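Local coordinates for mannitol dehydrogenase (Helicobacter pylori, PDB 3TWO), which probably catalyses the NADP(H)-dependent, zinc-assisted interconversion of cinnamyl alcohols and the corresponding aldehydes, as a cinnamyl-alcohol dehydrogenase, at residues B[237-242]-B[262-267]; B[165-170]-B[289-294]; B[14-19]-B[322-327]. All coordinates share one frame; numbering follows the deposited sequence.

Near the N terminus, segment 14-19 waits some 300 residues for its partner 322-327, and contact 3 thus closes a loop around most of the chain. Inside that loop, helix segment 165-170 meets 289-294 in contact 2, and nested in turn within this smaller loop contact 1 joins 237-242 to 262-267; none of the three cross. Contacts 1 and 2 touch, since strands 259-263 and 287-290 are neighbours in the parallel Rossmann sheet, and both reach the bound NADPH. Contact 3 sits apart, its centre about 26 Å from that of contact 1, where the N-terminal hairpin meets a late helix of the catalytic domain.

Contact 1 (B[237-242]-B[262-267]); sequences FIISTI and ALVGLP. With NDP (NADPH dihydro-nicotinamide-adenine-dinucleotide phosphate), chain F.
Ile239 and Ser240 run parallel to Ala262 and Leu263 as adjacent strands, the two segments diverging by only 8°. Ala262 joins both neighbours of Ile239: its N donates to Ile238 O at 2.8 Å, and its O accepts from Ser240 N. Ser240 O then receives two donors, Val264 N at 3.0 Å and Gly265 N at 2.9 Å, the latter in the carbonyl plane on a lone pair. On the face shared by Ile239 and Ala262, the CE1-CZ side of the Phe237 ring meets Ala262 CB, its CZ 4.0 Å away. Ile239 CG1, anti to the backbone N (chi1 176°), reaches Val264 CG2 at 4.1 Å, and Thr241 CG2 lies alongside that same methyl. On the face of Ser240 and Leu263, Ser240 CB touches Leu263 CD2, while Ser240 OG bonds to Tyr246 OH. Beyond the strands both segments turn to NADPH: Ile242 CD1 comes within 3.5 Å of adenine N1A, and Leu266 N donates to O3D of the nicotinamide ribose at 2.9 Å. Ser240 O, which accepts two hydrogen bonds, therefore couples the strand ends of this Rossmann sheet just where the cofactor crosses them, and probably helps to place the following Leu266 N.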
loop_
_atom_site.group_PDB
_atom_site.type_symbol
_atom_site.label_atom_id
_atom_site.label_comp_id
_atom_site.label_asym_id
_atom_site.label_seq_id
_atom_site.Cartn_x
_atom_site.Cartn_y
_atom_site.Cartn_z
ATOM N N PHE B 237 -9.409 2.968 9.523
ATOM C CA PHE B 237 -8.917 1.663 9.292
ATOM C C PHE B 237 -9.998 0.838 8.600
ATOM O O PHE B 237 -11.181 0.891 8.975
ATOM C CB PHE B 237 -8.460 1.019 10.621
ATOM C CG PHE B 237 -8.149 -0.449 10.502
ATOM C CD1 PHE B 237 -6.835 -0.885 10.407
ATOM C CD2 PHE B 237 -9.191 -1.403 10.467
ATOM C CE1 PHE B 237 -6.516 -2.320 10.286
ATOM C CE2 PHE B 237 -8.916 -2.797 10.344
ATOM C CZ PHE B 237 -7.549 -3.244 10.249
ATOM N N ILE B 238 -9.606 0.113 7.560
ATOM C CA ILE B 238 -10.500 -0.792 6.843
ATOM C C ILE B 238 -9.797 -2.143 6.674
ATOM O O ILE B 238 -8.623 -2.188 6.229
ATOM C CB ILE B 238 -10.870 -0.253 5.449
ATOM C CG1 ILE B 238 -11.698 1.061 5.552
ATOM C CG2 ILE B 238 -11.673 -1.286 4.637
ATOM C CD1 ILE B 238 -11.914 1.762 4.192
ATOM N N ILE B 239 -10.495 -3.241 7.014
ATOM C CA ILE B 239 -9.959 -4.577 6.686
ATOM C C ILE B 239 -10.857 -5.176 5.624
ATOM O O ILE B 239 -12.084 -5.207 5.799
ATOM C CB ILE B 239 -9.857 -5.500 7.949
ATOM C CG1 ILE B 239 -9.386 -6.907 7.589
ATOM C CG2 ILE B 239 -11.217 -5.515 8.753
ATOM C CD1 ILE B 239 -9.073 -7.743 8.791
ATOM N N SER B 240 -10.269 -5.563 4.500
ATOM C CA SER B 240 -11.025 -6.149 3.409
ATOM C C SER B 240 -10.856 -7.679 3.387
ATOM O O SER B 240 -9.757 -8.191 3.175
ATOM C CB SER B 240 -10.590 -5.597 2.065
ATOM O OG SER B 240 -11.383 -6.186 1.058
ATOM N N THR B 241 -11.968 -8.389 3.593
ATOM C CA THR B 241 -11.953 -9.832 3.554
ATOM C C THR B 241 -12.612 -10.337 2.275
ATOM O O THR B 241 -12.930 -11.522 2.205
ATOM C CB THR B 241 -12.738 -10.448 4.706
ATOM O OG1 THR B 241 -14.161 -10.371 4.412
ATOM C CG2 THR B 241 -12.388 -9.738 6.040
ATOM N N ILE B 242 -12.866 -9.440 1.312
ATOM C CA ILE B 242 -13.667 -9.787 0.133
ATOM C C ILE B 242 -12.981 -10.873 -0.748
ATOM O O ILE B 242 -11.851 -10.685 -1.147
ATOM C CB ILE B 242 -13.900 -8.550 -0.752
ATOM C CG1 ILE B 242 -14.823 -7.558 -0.033
ATOM C CG2 ILE B 242 -14.496 -8.957 -2.078
ATOM C CD1 ILE B 242 -14.921 -6.141 -0.717
ATOM N N ALA B 262 -6.081 -2.699 5.306
ATOM C CA ALA B 262 -5.444 -3.964 5.520
ATOM C C ALA B 262 -6.213 -4.962 4.640
ATOM O O ALA B 262 -7.451 -5.078 4.761
ATOM C CB ALA B 262 -5.614 -4.418 6.989
ATOM N N LEU B 263 -5.469 -5.717 3.835
ATOM C CA LEU B 263 -6.025 -6.666 2.882
ATOM C C LEU B 263 -5.756 -8.057 3.420
ATOM O O LEU B 263 -4.590 -8.443 3.597
ATOM C CB LEU B 263 -5.343 -6.515 1.503
ATOM C CG LEU B 263 -5.449 -5.136 0.899
ATOM C CD1 LEU B 263 -4.605 -4.940 -0.386
ATOM C CD2 LEU B 263 -6.942 -4.648 0.711
ATOM N N VAL B 264 -6.828 -8.818 3.655
ATOM C CA VAL B 264 -6.678 -10.260 3.914
ATOM C C VAL B 264 -7.380 -11.146 2.902
ATOM O O VAL B 264 -6.943 -12.281 2.685
ATOM C CB VAL B 264 -7.147 -10.639 5.336
ATOM C CG1 VAL B 264 -6.262 -9.835 6.381
ATOM C CG2 VAL B 264 -8.622 -10.331 5.497
ATOM N N GLY B 265 -8.450 -10.635 2.281
ATOM C CA GLY B 265 -9.223 -11.429 1.329
ATOM C C GLY B 265 -8.483 -11.735 0.020
ATOM O O GLY B 265 -7.669 -10.920 -0.497
ATOM N N LEU B 266 -8.760 -12.901 -0.542
ATOM C CA LEU B 266 -7.890 -13.442 -1.603
ATOM C C LEU B 266 -8.737 -13.983 -2.770
ATOM O O LEU B 266 -8.973 -15.213 -2.889
ATOM C CB LEU B 266 -7.071 -14.541 -0.963
ATOM C CG LEU B 266 -5.565 -14.611 -0.940
ATOM C CD1 LEU B 266 -4.810 -13.345 -1.384
ATOM C CD2 LEU B 266 -5.191 -15.080 0.434
ATOM N N PRO B 267 -9.239 -13.067 -3.630
ATOM C CA PRO B 267 -10.128 -13.575 -4.697
ATOM C C PRO B 267 -9.383 -14.451 -5.690
ATOM O O PRO B 267 -8.146 -14.574 -5.612
ATOM C CB PRO B 267 -10.632 -12.299 -5.405
ATOM C CG PRO B 267 -10.279 -11.150 -4.466
ATOM C CD PRO B 267 -9.031 -11.604 -3.732
HETATM P PA NDP F . -16.588 -16.418 3.517
HETATM O O1A NDP F . -17.340 -16.515 2.256
HETATM O O2A NDP F . -17.193 -16.518 4.968
HETATM O O5B NDP F . -16.958 -14.834 3.627
HETATM C C5B NDP F . -16.822 -13.880 2.444
HETATM C C4B NDP F . -17.824 -12.749 2.643
HETATM O O4B NDP F . -17.674 -11.582 1.733
HETATM C C3B NDP F . -19.251 -13.311 2.447
HETATM O O3B NDP F . -20.077 -12.825 3.573
HETATM C C2B NDP F . -19.688 -12.658 1.108
HETATM O O2B NDP F . -21.116 -12.484 1.190
HETATM C C1B NDP F . -19.026 -11.263 1.194
HETATM N N9A NDP F . -18.666 -10.698 -0.126
HETATM C C8A NDP F . -18.311 -11.418 -1.215
HETATM N N7A NDP F . -18.011 -10.549 -2.167
HETATM C C5A NDP F . -18.169 -9.314 -1.698
HETATM C C6A NDP F . -18.001 -8.056 -2.245
HETATM N N6A NDP F . -17.599 -7.843 -3.545
HETATM N N1A NDP F . -18.275 -7.024 -1.455
HETATM C C2A NDP F . -18.651 -7.146 -0.200
HETATM N N3A NDP F . -18.805 -8.326 0.350
HETATM C C4A NDP F . -18.580 -9.420 -0.398
HETATM O O3 NDP F . -15.053 -16.061 3.427
HETATM P PN NDP F . -14.036 -16.122 4.565
HETATM O O1N NDP F . -14.294 -15.095 5.600
HETATM O O2N NDP F . -13.699 -17.542 5.090
HETATM O O5D NDP F . -12.728 -15.729 3.782
HETATM C C5D NDP F . -12.769 -14.478 2.939
HETATM C C4D NDP F . -11.460 -14.370 2.049
HETATM O O4D NDP F . -10.414 -14.307 3.037
HETATM C C3D NDP F . -11.152 -15.588 1.136
HETATM O O3D NDP F . -10.615 -15.092 -0.122
HETATM C C2D NDP F . -10.119 -16.357 1.991
HETATM O O2D NDP F . -9.265 -17.084 1.179
HETATM C C1D NDP F . -9.333 -15.172 2.601
HETATM N N1N NDP F . -8.458 -15.540 3.765
HETATM C C2N NDP F . -7.176 -14.952 3.840
HETATM C C3N NDP F . -6.325 -15.250 4.892
HETATM C C7N NDP F . -4.982 -14.528 4.984
HETATM O O7N NDP F . -4.805 -13.442 4.407
HETATM N N7N NDP F . -4.160 -15.004 5.912
HETATM C C4N NDP F . -6.734 -16.184 5.873
HETATM C C5N NDP F . -8.039 -16.756 5.834
HETATM C C6N NDP F . -8.892 -16.456 4.792
HETATM P P2B NDP F . -22.087 -12.777 -0.000
HETATM O O1X NDP F . -23.257 -13.711 0.668
HETATM O O2X NDP F . -22.508 -11.518 -0.624
HETATM O O3X NDP F . -21.318 -13.720 -1.023
#

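Contact 2 (B[165-170]-B[289-294]); sequences TYSPLK and YGSLIG. With NDP (NADPH dihydro-nicotinamide-adenine-dinucleotide phosphate), chain F.
Ser167 OG is gripped by two bridging waters, which both donate to it, and by Glu298 of helix 296-308. One water, 2.7 Å from Ser167 OG, also donates to Ser291 OG. The second, 2.9 Å from Ser167 OG, gives its other proton to Ile293 O at 2.6 Å. With OG anti to the backbone N (chi1 -177°), Ser167 turns its hydroxyl to the waters between the segments; since it stays 4.2 Å from Ser291 OG, water carries the polar link between the hydroxyls. One residue on, Pro168 supplies the apolar part. Its CB approaches the edge of the Tyr289 ring, near the ring plane, with the hydroxyl OH at 3.4 Å and CE1 behind it at 4.1 Å. Its CD meets Ser291 OG at 3.8 Å, and the proline nitrogen, with no bond to the preceding turn, marks the kink in helix 158-171. The phenol oxygen of Tyr289 is hydrogen-bonded to Ser172 OG. Past Ser291 the chain reaches the nicotinamide, where Ile293 CD1 lies 3.7 Å from C4N, the carbon that carries the hydride in such cofactors. Hydrated hydroxyls and the Pro168 ring thus tie the helix to the loop lining the nicotinamide end of the pocket, and the second water probably helps to position the Ile293 carbonyl.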
loop_
_atom_site.group_PDB
_atom_site.type_symbol
_atom_site.label_atom_id
_atom_site.label_comp_id
_atom_site.label_asym_id
_atom_site.label_seq_id
_atom_site.Cartn_x
_atom_site.Cartn_y
_atom_site.Cartn_z
ATOM N N THR B 165 -7.744 -11.910 11.517
ATOM C CA THR B 165 -8.377 -10.630 11.624
ATOM C C THR B 165 -7.891 -9.954 12.881
ATOM O O THR B 165 -7.728 -8.736 12.868
ATOM C CB THR B 165 -9.890 -10.776 11.708
ATOM O OG1 THR B 165 -10.176 -11.683 12.762
ATOM C CG2 THR B 165 -10.446 -11.375 10.374
ATOM N N TYR B 166 -7.651 -10.730 13.951
ATOM C CA TYR B 166 -7.058 -10.185 15.154
ATOM C C TYR B 166 -5.707 -9.444 14.822
ATOM O O TYR B 166 -5.428 -8.324 15.311
ATOM C CB TYR B 166 -6.781 -11.334 16.118
ATOM C CG TYR B 166 -6.146 -10.945 17.450
ATOM C CD1 TYR B 166 -6.920 -10.434 18.516
ATOM C CD2 TYR B 166 -4.769 -11.136 17.667
ATOM C CE1 TYR B 166 -6.316 -10.133 19.776
ATOM C CE2 TYR B 166 -4.167 -10.817 18.899
ATOM C CZ TYR B 166 -4.949 -10.339 19.939
ATOM O OH TYR B 166 -4.331 -10.008 21.108
ATOM N N SER B 167 -4.897 -10.089 13.976
ATOM C CA SER B 167 -3.519 -9.629 13.794
ATOM C C SER B 167 -3.446 -8.168 13.253
ATOM O O SER B 167 -2.741 -7.378 13.788
ATOM C CB SER B 167 -2.690 -10.625 12.933
ATOM O OG SER B 167 -1.300 -10.191 12.806
ATOM N N PRO B 168 -4.147 -7.837 12.164
ATOM C CA PRO B 168 -3.937 -6.486 11.594
ATOM C C PRO B 168 -4.632 -5.438 12.449
ATOM O O PRO B 168 -4.219 -4.277 12.464
ATOM C CB PRO B 168 -4.617 -6.565 10.224
ATOM C CG PRO B 168 -5.454 -7.827 10.285
ATOM C CD PRO B 168 -4.777 -8.743 11.209
ATOM N N LEU B 169 -5.663 -5.859 13.171
ATOM C CA LEU B 169 -6.321 -4.976 14.118
ATOM C C LEU B 169 -5.323 -4.473 15.180
ATOM O O LEU B 169 -5.297 -3.257 15.469
ATOM C CB LEU B 169 -7.567 -5.645 14.774
ATOM C CG LEU B 169 -8.836 -5.741 13.922
ATOM C CD1 LEU B 169 -9.909 -6.685 14.568
ATOM C CD2 LEU B 169 -9.463 -4.329 13.597
ATOM N N LYS B 170 -4.519 -5.385 15.728
ATOM C CA LYS B 170 -3.452 -5.048 16.659
ATOM C C LYS B 170 -2.318 -4.331 15.968
ATOM O O LYS B 170 -1.814 -3.386 16.499
ATOM C CB LYS B 170 -2.810 -6.309 17.295
ATOM C CG LYS B 170 -3.822 -7.320 17.786
ATOM C CD LYS B 170 -4.017 -7.197 19.242
ATOM C CE LYS B 170 -4.446 -5.907 19.730
ATOM N NZ LYS B 170 -3.583 -5.869 21.030
ATOM N N TYR B 289 -1.659 -2.291 3.271
ATOM C CA TYR B 289 -0.715 -3.407 3.457
ATOM C C TYR B 289 -1.513 -4.678 3.417
ATOM O O TYR B 289 -2.773 -4.629 3.514
ATOM C CB TYR B 289 0.043 -3.304 4.758
ATOM C CG TYR B 289 -0.858 -3.300 5.979
ATOM C CD1 TYR B 289 -1.162 -4.511 6.615
ATOM C CD2 TYR B 289 -1.395 -2.089 6.518
ATOM C CE1 TYR B 289 -1.969 -4.575 7.790
ATOM C CE2 TYR B 289 -2.240 -2.145 7.712
ATOM C CZ TYR B 289 -2.511 -3.384 8.312
ATOM O OH TYR B 289 -3.262 -3.526 9.464
ATOM N N GLY B 290 -0.813 -5.803 3.271
ATOM C CA GLY B 290 -1.467 -7.111 3.344
ATOM C C GLY B 290 -1.166 -7.757 4.692
ATOM O O GLY B 290 -0.201 -7.381 5.356
ATOM N N SER B 291 -1.944 -8.764 5.060
ATOM C CA SER B 291 -1.684 -9.535 6.303
ATOM C C SER B 291 -1.966 -11.013 5.991
ATOM O O SER B 291 -2.941 -11.311 5.322
ATOM C CB SER B 291 -2.591 -9.069 7.456
ATOM O OG SER B 291 -2.027 -9.466 8.687
ATOM N N LEU B 292 -1.067 -11.896 6.420
ATOM C CA LEU B 292 -1.156 -13.307 6.198
ATOM C C LEU B 292 -1.253 -13.992 7.569
ATOM O O LEU B 292 -0.265 -14.028 8.337
ATOM C CB LEU B 292 0.082 -13.818 5.439
ATOM C CG LEU B 292 0.063 -15.334 5.107
ATOM C CD1 LEU B 292 -1.122 -15.743 4.272
ATOM C CD2 LEU B 292 1.395 -15.685 4.438
ATOM N N ILE B 293 -2.439 -14.528 7.872
ATOM C CA ILE B 293 -2.639 -15.378 9.052
ATOM C C ILE B 293 -2.016 -14.713 10.287
ATOM O O ILE B 293 -2.318 -13.556 10.601
ATOM C CB ILE B 293 -1.970 -16.774 8.829
ATOM C CG1 ILE B 293 -2.484 -17.401 7.554
ATOM C CG2 ILE B 293 -2.432 -17.746 9.875
ATOM C CD1 ILE B 293 -3.940 -17.722 7.739
ATOM N N GLY B 294 -1.138 -15.442 10.979
ATOM C CA GLY B 294 -0.336 -14.881 12.065
ATOM C C GLY B 294 0.641 -15.950 12.469
ATOM O O GLY B 294 0.496 -17.108 12.085
HETATM P PA NDP F . -16.588 -16.418 3.517
HETATM O O1A NDP F . -17.340 -16.515 2.256
HETATM O O2A NDP F . -17.193 -16.518 4.968
HETATM O O5B NDP F . -16.958 -14.834 3.627
HETATM C C5B NDP F . -16.822 -13.880 2.444
HETATM C C4B NDP F . -17.824 -12.749 2.643
HETATM O O4B NDP F . -17.674 -11.582 1.733
HETATM C C3B NDP F . -19.251 -13.311 2.447
HETATM O O3B NDP F . -20.077 -12.825 3.573
HETATM C C2B NDP F . -19.688 -12.658 1.108
HETATM O O2B NDP F . -21.116 -12.484 1.190
HETATM C C1B NDP F . -19.026 -11.263 1.194
HETATM N N9A NDP F . -18.666 -10.698 -0.126
HETATM C C8A NDP F . -18.311 -11.418 -1.215
HETATM N N7A NDP F . -18.011 -10.549 -2.167
HETATM C C5A NDP F . -18.169 -9.314 -1.698
HETATM C C6A NDP F . -18.001 -8.056 -2.245
HETATM N N6A NDP F . -17.599 -7.843 -3.545
HETATM N N1A NDP F . -18.275 -7.024 -1.455
HETATM C C2A NDP F . -18.651 -7.146 -0.200
HETATM N N3A NDP F . -18.805 -8.326 0.350
HETATM C C4A NDP F . -18.580 -9.420 -0.398
HETATM O O3 NDP F . -15.053 -16.061 3.427
HETATM P PN NDP F . -14.036 -16.122 4.565
HETATM O O1N NDP F . -14.294 -15.095 5.600
HETATM O O2N NDP F . -13.699 -17.542 5.090
HETATM O O5D NDP F . -12.728 -15.729 3.782
HETATM C C5D NDP F . -12.769 -14.478 2.939
HETATM C C4D NDP F . -11.460 -14.370 2.049
HETATM O O4D NDP F . -10.414 -14.307 3.037
HETATM C C3D NDP F . -11.152 -15.588 1.136
HETATM O O3D NDP F . -10.615 -15.092 -0.122
HETATM C C2D NDP F . -10.119 -16.357 1.991
HETATM O O2D NDP F . -9.265 -17.084 1.179
HETATM C C1D NDP F . -9.333 -15.172 2.601
HETATM N N1N NDP F . -8.458 -15.540 3.765
HETATM C C2N NDP F . -7.176 -14.952 3.840
HETATM C C3N NDP F . -6.325 -15.250 4.892
HETATM C C7N NDP F . -4.982 -14.528 4.984
HETATM O O7N NDP F . -4.805 -13.442 4.407
HETATM N N7N NDP F . -4.160 -15.004 5.912
HETATM C C4N NDP F . -6.734 -16.184 5.873
HETATM C C5N NDP F . -8.039 -16.756 5.834
HETATM C C6N NDP F . -8.892 -16.456 4.792
HETATM P P2B NDP F . -22.087 -12.777 -0.000
HETATM O O1X NDP F . -23.257 -13.711 0.668
HETATM O O2X NDP F . -22.508 -11.518 -0.624
HETATM O O3X NDP F . -21.318 -13.720 -1.023
HETATM O O HOH W 1 -1.090 -8.268 10.936
HETATM O O HOH W 2 -0.345 -11.910 10.685
#

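Contact 3 (B[14-19]-B[322-327]); sequences DEHFKP and DIDTAY
Phe17 carries all three kinds of interaction here. The polar one is a bent hydrogen bond from Phe17 N to Asp324 OD1, 3.1 Å long with 139° at the hydrogen, received on the syn lone pair of that oxygen. The carboxylate is brought there by an Asp324 CG that stands anti to its own carbonyl carbon (chi1 -76°). The same OD1 touches His16 CB at 3.4 Å, and OD2 lies in the plane of the Phe17 ring at its edge, 3.7 Å from CD1, where the ring hydrogens would offer a weakly positive rim. The aromatic contact is an offset edge-to-face pair: the edge of Phe17 is turned to the face of Tyr327, with ring planes at 78° and centroids 5.2 Å apart. Phe17 CE1 leads, 3.4 Å from Tyr327 CE2, and the Tyr327 hydroxyl, near Phe17 CZ, is bonded to Tyr132 OH. Aliphatic packing completes the set, as Ile323 CG2 sits over one face of the Phe17 ring, displaced toward the rim, in a CH-pi contact 4.0 Å from the centroid. Pro62 and Ile10 also pack on Phe17, and Ile323 also touches Ile341 of strand 338-342. Far along the sequence from each other, the N-terminal hairpin and helix 323-331 meet here, as befits the catalytic domain of medium-chain zinc alcohol dehydrogenases, which is built from both ends of the chain.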
loop_
_atom_site.group_PDB
_atom_site.type_symbol
_atom_site.label_atom_id
_atom_site.label_comp_id
_atom_site.label_asym_id
_atom_site.label_seq_id
_atom_site.Cartn_x
_atom_site.Cartn_y
_atom_site.Cartn_z
ATOM N N ASP B 14 -13.152 -29.909 -10.227
ATOM C CA ASP B 14 -14.592 -29.973 -10.501
ATOM C C ASP B 14 -15.337 -31.150 -9.902
ATOM O O ASP B 14 -16.478 -31.381 -10.304
ATOM C CB ASP B 14 -14.887 -30.053 -12.006
ATOM C CG ASP B 14 -14.318 -28.898 -12.775
ATOM O OD1 ASP B 14 -14.445 -27.739 -12.331
ATOM O OD2 ASP B 14 -13.753 -29.167 -13.846
ATOM N N GLU B 15 -14.746 -31.889 -8.965
ATOM C CA GLU B 15 -15.488 -33.029 -8.381
ATOM C C GLU B 15 -16.104 -32.729 -7.026
ATOM O O GLU B 15 -15.908 -31.663 -6.504
ATOM C CB GLU B 15 -14.588 -34.228 -8.277
ATOM C CG GLU B 15 -14.233 -34.756 -9.626
ATOM C CD GLU B 15 -13.296 -35.901 -9.500
ATOM O OE1 GLU B 15 -13.619 -36.886 -8.781
ATOM O OE2 GLU B 15 -12.216 -35.810 -10.110
ATOM N N HIS B 16 -16.845 -33.684 -6.486
ATOM C CA HIS B 16 -17.364 -33.632 -5.153
ATOM C C HIS B 16 -16.407 -34.318 -4.209
ATOM O O HIS B 16 -15.670 -35.191 -4.628
ATOM C CB HIS B 16 -18.701 -34.363 -5.089
ATOM C CG HIS B 16 -19.818 -33.629 -5.770
ATOM N ND1 HIS B 16 -19.690 -32.331 -6.236
ATOM C CD2 HIS B 16 -21.094 -33.996 -6.029
ATOM C CE1 HIS B 16 -20.827 -31.953 -6.794
ATOM N NE2 HIS B 16 -21.694 -32.946 -6.683
ATOM N N PHE B 17 -16.483 -33.937 -2.935
ATOM C CA PHE B 17 -15.780 -34.533 -1.806
ATOM C C PHE B 17 -16.228 -35.954 -1.565
ATOM O O PHE B 17 -17.394 -36.255 -1.777
ATOM C CB PHE B 17 -16.017 -33.663 -0.579
ATOM C CG PHE B 17 -15.048 -32.468 -0.519
ATOM C CD1 PHE B 17 -15.330 -31.271 -1.189
ATOM C CD2 PHE B 17 -13.823 -32.586 0.143
ATOM C CE1 PHE B 17 -14.424 -30.205 -1.168
ATOM C CE2 PHE B 17 -12.913 -31.489 0.174
ATOM C CZ PHE B 17 -13.232 -30.313 -0.510
ATOM N N LYS B 18 -15.313 -36.837 -1.164
ATOM C CA LYS B 18 -15.678 -38.227 -0.860
ATOM C C LYS B 18 -14.857 -38.718 0.308
ATOM O O LYS B 18 -13.759 -38.219 0.518
ATOM C CB LYS B 18 -15.415 -39.141 -2.063
ATOM C CG LYS B 18 -16.187 -38.759 -3.332
ATOM C CD LYS B 18 -15.839 -39.622 -4.620
ATOM C CE LYS B 18 -14.399 -39.406 -5.180
ATOM N NZ LYS B 18 -13.428 -39.893 -4.174
ATOM N N PRO B 19 -15.372 -39.709 1.067
ATOM C CA PRO B 19 -14.568 -40.364 2.128
ATOM C C PRO B 19 -13.262 -40.879 1.552
ATOM O O PRO B 19 -13.249 -41.487 0.505
ATOM C CB PRO B 19 -15.460 -41.556 2.576
ATOM C CG PRO B 19 -16.862 -40.981 2.379
ATOM C CD PRO B 19 -16.765 -40.216 1.044
ATOM N N ASP B 322 -21.832 -32.820 4.356
ATOM C CA ASP B 322 -22.518 -31.583 3.906
ATOM C C ASP B 322 -21.532 -30.658 3.240
ATOM O O ASP B 322 -21.897 -29.540 2.858
ATOM C CB ASP B 322 -23.142 -30.816 5.110
ATOM C CG ASP B 322 -24.204 -31.631 5.874
ATOM O OD1 ASP B 322 -25.250 -32.004 5.254
ATOM O OD2 ASP B 322 -24.022 -31.877 7.109
ATOM N N ILE B 323 -20.259 -31.063 3.130
ATOM C CA ILE B 323 -19.214 -30.116 2.689
ATOM C C ILE B 323 -19.545 -29.448 1.336
ATOM O O ILE B 323 -19.391 -28.203 1.186
ATOM C CB ILE B 323 -17.775 -30.790 2.613
ATOM C CG1 ILE B 323 -17.249 -31.135 4.010
ATOM C CG2 ILE B 323 -16.772 -29.870 1.992
ATOM C CD1 ILE B 323 -16.187 -32.227 4.051
ATOM N N ASP B 324 -19.980 -30.254 0.366
ATOM C CA ASP B 324 -20.344 -29.748 -0.917
ATOM C C ASP B 324 -21.466 -28.736 -0.856
ATOM O O ASP B 324 -21.387 -27.731 -1.517
ATOM C CB ASP B 324 -20.685 -30.883 -1.867
ATOM C CG ASP B 324 -19.416 -31.580 -2.366
ATOM O OD1 ASP B 324 -19.233 -32.759 -2.149
ATOM O OD2 ASP B 324 -18.585 -30.908 -2.943
ATOM N N THR B 325 -22.487 -29.000 -0.049
ATOM C CA THR B 325 -23.511 -28.013 0.217
ATOM C C THR B 325 -22.989 -26.738 0.849
ATOM O O THR B 325 -23.301 -25.661 0.389
ATOM C CB THR B 325 -24.630 -28.655 1.055
ATOM O OG1 THR B 325 -25.197 -29.681 0.224
ATOM C CG2 THR B 325 -25.715 -27.577 1.433
ATOM N N ALA B 326 -22.146 -26.843 1.869
ATOM C CA ALA B 326 -21.510 -25.647 2.476
ATOM C C ALA B 326 -20.772 -24.791 1.404
ATOM O O ALA B 326 -20.963 -23.569 1.355
ATOM C CB ALA B 326 -20.551 -26.035 3.599
ATOM N N TYR B 327 -19.943 -25.437 0.565
ATOM C CA TYR B 327 -19.155 -24.737 -0.470
ATOM C C TYR B 327 -20.111 -24.067 -1.491
ATOM O O TYR B 327 -19.908 -22.940 -1.893
ATOM C CB TYR B 327 -18.267 -25.740 -1.227
ATOM C CG TYR B 327 -16.935 -26.120 -0.589
ATOM C CD1 TYR B 327 -16.761 -26.128 0.805
ATOM C CD2 TYR B 327 -15.824 -26.435 -1.411
ATOM C CE1 TYR B 327 -15.525 -26.457 1.371
ATOM C CE2 TYR B 327 -14.583 -26.773 -0.855
ATOM C CZ TYR B 327 -14.463 -26.811 0.530
ATOM O OH TYR B 327 -13.270 -27.127 1.071
#